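Local coordinates for protein galactose-binding lectin (PDB 2DVF) that binds D-galactose as a homotetrameric legume lectin carrying manganese and calcium ions, at residues Val120-Tyr125 against Asp136-Asp141. Residues are numbered along the deposited sequence; the frame is centred on the assembly and turned at random.
Sequences VEFDTY and DHVGID. With MN (manganese (II) ion), chain F; CA (calcium ion), chain E.
Asp123 OD2 is gripped by two metals, manganese at 2.5 Å and calcium at 2.8 Å, and His137 NE2 reaches the manganese from the antiparallel neighbouring strand, 2.4 Å from the metal. Glu121 OE2 gives the shortest of these manganese bonds, 2.1 Å, and Asp132 adds a further ligand. His137 CG sits between the backbone N and the carbonyl carbon (chi1 55°), which carries the ring toward strand 120-123, with Asp123 CB over one face. With NE2 on manganese and ND1 hydrogen-bonded to Thr135 O, the ring is held at both nitrogens, which restricts its rotation. Asp123 OD1 binds calcium and also accepts a hydrogen bond from Tyr125 N at 3.1 Å, forming an Asx turn, and Tyr125 O binds the same ion; Asn127 and Asp132 complete the protein ligands. Between the strands, Glu121 and Gly139 exchange backbone bonds, the shorter running 2.8 Å from Glu121 N to Gly139 O. On the face of the sheet away from Glu121, Asp123 and His137, the side chains of Val120, Phe122, Val138 and Ile140 pack against strands 173-179 and 185-191. The paired strands thus present the two-metal site of legume lectins, where the shared Asp123 carboxylate bridges manganese and calcium and, with Glu121 and Asp132, probably offsets part of their positive charge.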
ATOM      1  N   VAL A 120      24.584   4.653   4.659  1.00 22.78           N
ATOM      2  CA  VAL A 120      24.890   5.419   3.467  1.00 25.50           C
ATOM      3  C   VAL A 120      25.040   6.829   4.007  1.00 23.44           C
ATOM      4  O   VAL A 120      24.076   7.423   4.492  1.00 27.99           O
ATOM      5  CB  VAL A 120      23.733   5.406   2.457  1.00 27.40           C
ATOM      6  CG1 VAL A 120      24.163   6.110   1.180  1.00 28.93           C
ATOM      7  CG2 VAL A 120      23.302   3.984   2.175  1.00 25.41           C
ATOM      8  N   GLU A 121      26.250   7.364   3.950  1.00 34.38           N
ATOM      9  CA  GLU A 121      26.469   8.694   4.469  1.00 36.61           C
ATOM     10  C   GLU A 121      26.439   9.783   3.407  1.00 37.75           C
ATOM     11  O   GLU A 121      26.656   9.536   2.217  1.00 39.31           O
ATOM     12  CB  GLU A 121      27.790   8.749   5.235  1.00 31.59           C
ATOM     13  CG  GLU A 121      29.003   8.406   4.415  1.00 33.31           C
ATOM     14  CD  GLU A 121      30.273   8.871   5.076  1.00 37.25           C
ATOM     15  OE1 GLU A 121      30.596   8.369   6.164  1.00 39.35           O
ATOM     16  OE2 GLU A 121      30.947   9.751   4.510  1.00 38.23           O
ATOM     17  N   PHE A 122      26.137  10.991   3.867  1.00 29.23           N
ATOM     18  CA  PHE A 122      26.063  12.175   3.027  1.00 28.03           C
ATOM     19  C   PHE A 122      26.956  13.169   3.747  1.00 29.49           C
ATOM     20  O   PHE A 122      26.511  14.106   4.416  1.00 31.26           O
ATOM     21  CB  PHE A 122      24.616  12.633   2.934  1.00 32.28           C
ATOM     22  CG  PHE A 122      23.717  11.606   2.307  1.00 33.20           C
ATOM     23  CD1 PHE A 122      23.641  11.483   0.923  1.00 36.46           C
ATOM     24  CD2 PHE A 122      22.992  10.717   3.101  1.00 31.68           C
ATOM     25  CE1 PHE A 122      22.853  10.486   0.340  1.00 33.83           C
ATOM     26  CE2 PHE A 122      22.209   9.723   2.530  1.00 32.75           C
ATOM     27  CZ  PHE A 122      22.138   9.605   1.147  1.00 31.79           C
ATOM     28  N   ASP A 123      28.246  12.897   3.593  1.00 29.22           N
ATOM     29  CA  ASP A 123      29.331  13.631   4.207  1.00 28.51           C
ATOM     30  C   ASP A 123      29.592  14.998   3.571  1.00 31.25           C
ATOM     31  O   ASP A 123      29.866  15.105   2.377  1.00 31.16           O
ATOM     32  CB  ASP A 123      30.576  12.751   4.136  1.00 38.52           C
ATOM     33  CG  ASP A 123      31.531  12.998   5.266  1.00 40.64           C
ATOM     34  OD1 ASP A 123      31.699  14.178   5.635  1.00 39.30           O
ATOM     35  OD2 ASP A 123      32.120  12.020   5.773  1.00 42.07           O
ATOM     36  N   THR A 124      29.523  16.039   4.393  1.00 42.83           N
ATOM     37  CA  THR A 124      29.726  17.403   3.924  1.00 40.79           C
ATOM     38  C   THR A 124      30.972  18.037   4.522  1.00 42.68           C
ATOM     39  O   THR A 124      31.190  19.241   4.379  1.00 44.46           O
ATOM     40  CB  THR A 124      28.540  18.277   4.298  1.00 24.68           C
ATOM     41  OG1 THR A 124      28.515  18.432   5.719  1.00 24.10           O
ATOM     42  CG2 THR A 124      27.233  17.636   3.846  1.00 26.00           C
ATOM     43  N   TYR A 125      31.780  17.234   5.207  1.00 46.75           N
ATOM     44  CA  TYR A 125      33.008  17.740   5.806  1.00 43.69           C
ATOM     45  C   TYR A 125      34.127  16.708   5.687  1.00 43.35           C
ATOM     46  O   TYR A 125      34.007  15.591   6.175  1.00 45.87           O
ATOM     47  CB  TYR A 125      32.770  18.111   7.273  1.00 64.17           C
ATOM     48  CG  TYR A 125      33.948  18.808   7.920  1.00 64.13           C
ATOM     49  CD1 TYR A 125      35.016  18.079   8.445  1.00 65.33           C
ATOM     50  CD2 TYR A 125      34.006  20.200   7.989  1.00 62.76           C
ATOM     51  CE1 TYR A 125      36.116  18.717   9.022  1.00 67.05           C
ATOM     52  CE2 TYR A 125      35.103  20.850   8.564  1.00 63.43           C
ATOM     53  CZ  TYR A 125      36.152  20.100   9.079  1.00 67.15           C
ATOM     54  OH  TYR A 125      37.233  20.732   9.650  1.00 72.19           O
ATOM     55  N   ASP A 136      32.682  16.955  -0.942  1.00 40.83           N
ATOM     56  CA  ASP A 136      31.491  16.325  -0.387  1.00 38.20           C
ATOM     57  C   ASP A 136      31.339  14.973  -1.083  1.00 38.79           C
ATOM     58  O   ASP A 136      31.757  14.807  -2.239  1.00 39.65           O
ATOM     59  CB  ASP A 136      30.242  17.182  -0.626  1.00 47.42           C
ATOM     60  CG  ASP A 136      30.275  18.487   0.142  1.00 53.91           C
ATOM     61  OD1 ASP A 136      30.998  18.561   1.160  1.00 58.04           O
ATOM     62  OD2 ASP A 136      29.564  19.434  -0.265  1.00 55.56           O
ATOM     63  N   HIS A 137      30.736  14.015  -0.388  1.00 25.57           N
ATOM     64  CA  HIS A 137      30.583  12.680  -0.942  1.00 27.50           C
ATOM     65  C   HIS A 137      29.461  11.834  -0.340  1.00 28.02           C
ATOM     66  O   HIS A 137      28.972  12.096   0.761  1.00 29.22           O
ATOM     67  CB  HIS A 137      31.895  11.924  -0.760  1.00 34.15           C
ATOM     68  CG  HIS A 137      32.358  11.878   0.663  1.00 39.27           C
ATOM     69  ND1 HIS A 137      32.931  12.962   1.291  1.00 37.25           N
ATOM     70  CD2 HIS A 137      32.288  10.898   1.595  1.00 33.82           C
ATOM     71  CE1 HIS A 137      33.195  12.652   2.548  1.00 36.11           C
ATOM     72  NE2 HIS A 137      32.814  11.405   2.758  1.00 39.42           N
ATOM     73  N   VAL A 138      29.064  10.810  -1.091  1.00 21.80           N
ATOM     74  CA  VAL A 138      28.054   9.859  -0.657  1.00 20.89           C
ATOM     75  C   VAL A 138      28.890   8.603  -0.409  1.00 21.33           C
ATOM     76  O   VAL A 138      29.771   8.278  -1.207  1.00 20.89           O
ATOM     77  CB  VAL A 138      27.010   9.580  -1.771  1.00 35.07           C
ATOM     78  CG1 VAL A 138      26.011   8.543  -1.303  1.00 32.01           C
ATOM     79  CG2 VAL A 138      26.282  10.855  -2.141  1.00 32.71           C
ATOM     80  N   GLY A 139      28.645   7.905   0.693  1.00 42.59           N
ATOM     81  CA  GLY A 139      29.438   6.724   0.963  1.00 34.81           C
ATOM     82  C   GLY A 139      28.724   5.559   1.612  1.00 35.99           C
ATOM     83  O   GLY A 139      27.719   5.730   2.295  1.00 36.44           O
ATOM     84  N   ILE A 140      29.253   4.361   1.375  1.00 40.28           N
ATOM     85  CA  ILE A 140      28.719   3.136   1.953  1.00 40.88           C
ATOM     86  C   ILE A 140      29.613   2.828   3.153  1.00 42.06           C
ATOM     87  O   ILE A 140      30.819   2.613   3.006  1.00 40.56           O
ATOM     88  CB  ILE A 140      28.798   1.953   0.960  1.00 31.77           C
ATOM     89  CG1 ILE A 140      28.005   2.272  -0.312  1.00 30.21           C
ATOM     90  CG2 ILE A 140      28.271   0.693   1.609  1.00 28.65           C
ATOM     91  CD1 ILE A 140      26.547   2.606  -0.075  1.00 36.64           C
ATOM     92  N   ASP A 141      29.025   2.825   4.344  1.00 32.06           N
ATOM     93  CA  ASP A 141      29.785   2.555   5.553  1.00 29.78           C
ATOM     94  C   ASP A 141      29.465   1.191   6.144  1.00 32.30           C
ATOM     95  O   ASP A 141      28.312   0.759   6.162  1.00 32.41           O
ATOM     96  CB  ASP A 141      29.521   3.643   6.599  1.00 23.63           C
ATOM     97  CG  ASP A 141      29.940   5.027   6.124  1.00 26.84           C
ATOM     98  OD1 ASP A 141      30.849   5.125   5.271  1.00 30.75           O
ATOM     99  OD2 ASP A 141      29.369   6.022   6.618  1.00 29.32           O
TER
HETATM  100 MN    MN F 238      33.053   9.985   4.715  1.00 58.50          MN
HETATM  101 CA    CA E 237      33.084  13.815   7.719  1.00 37.61          CA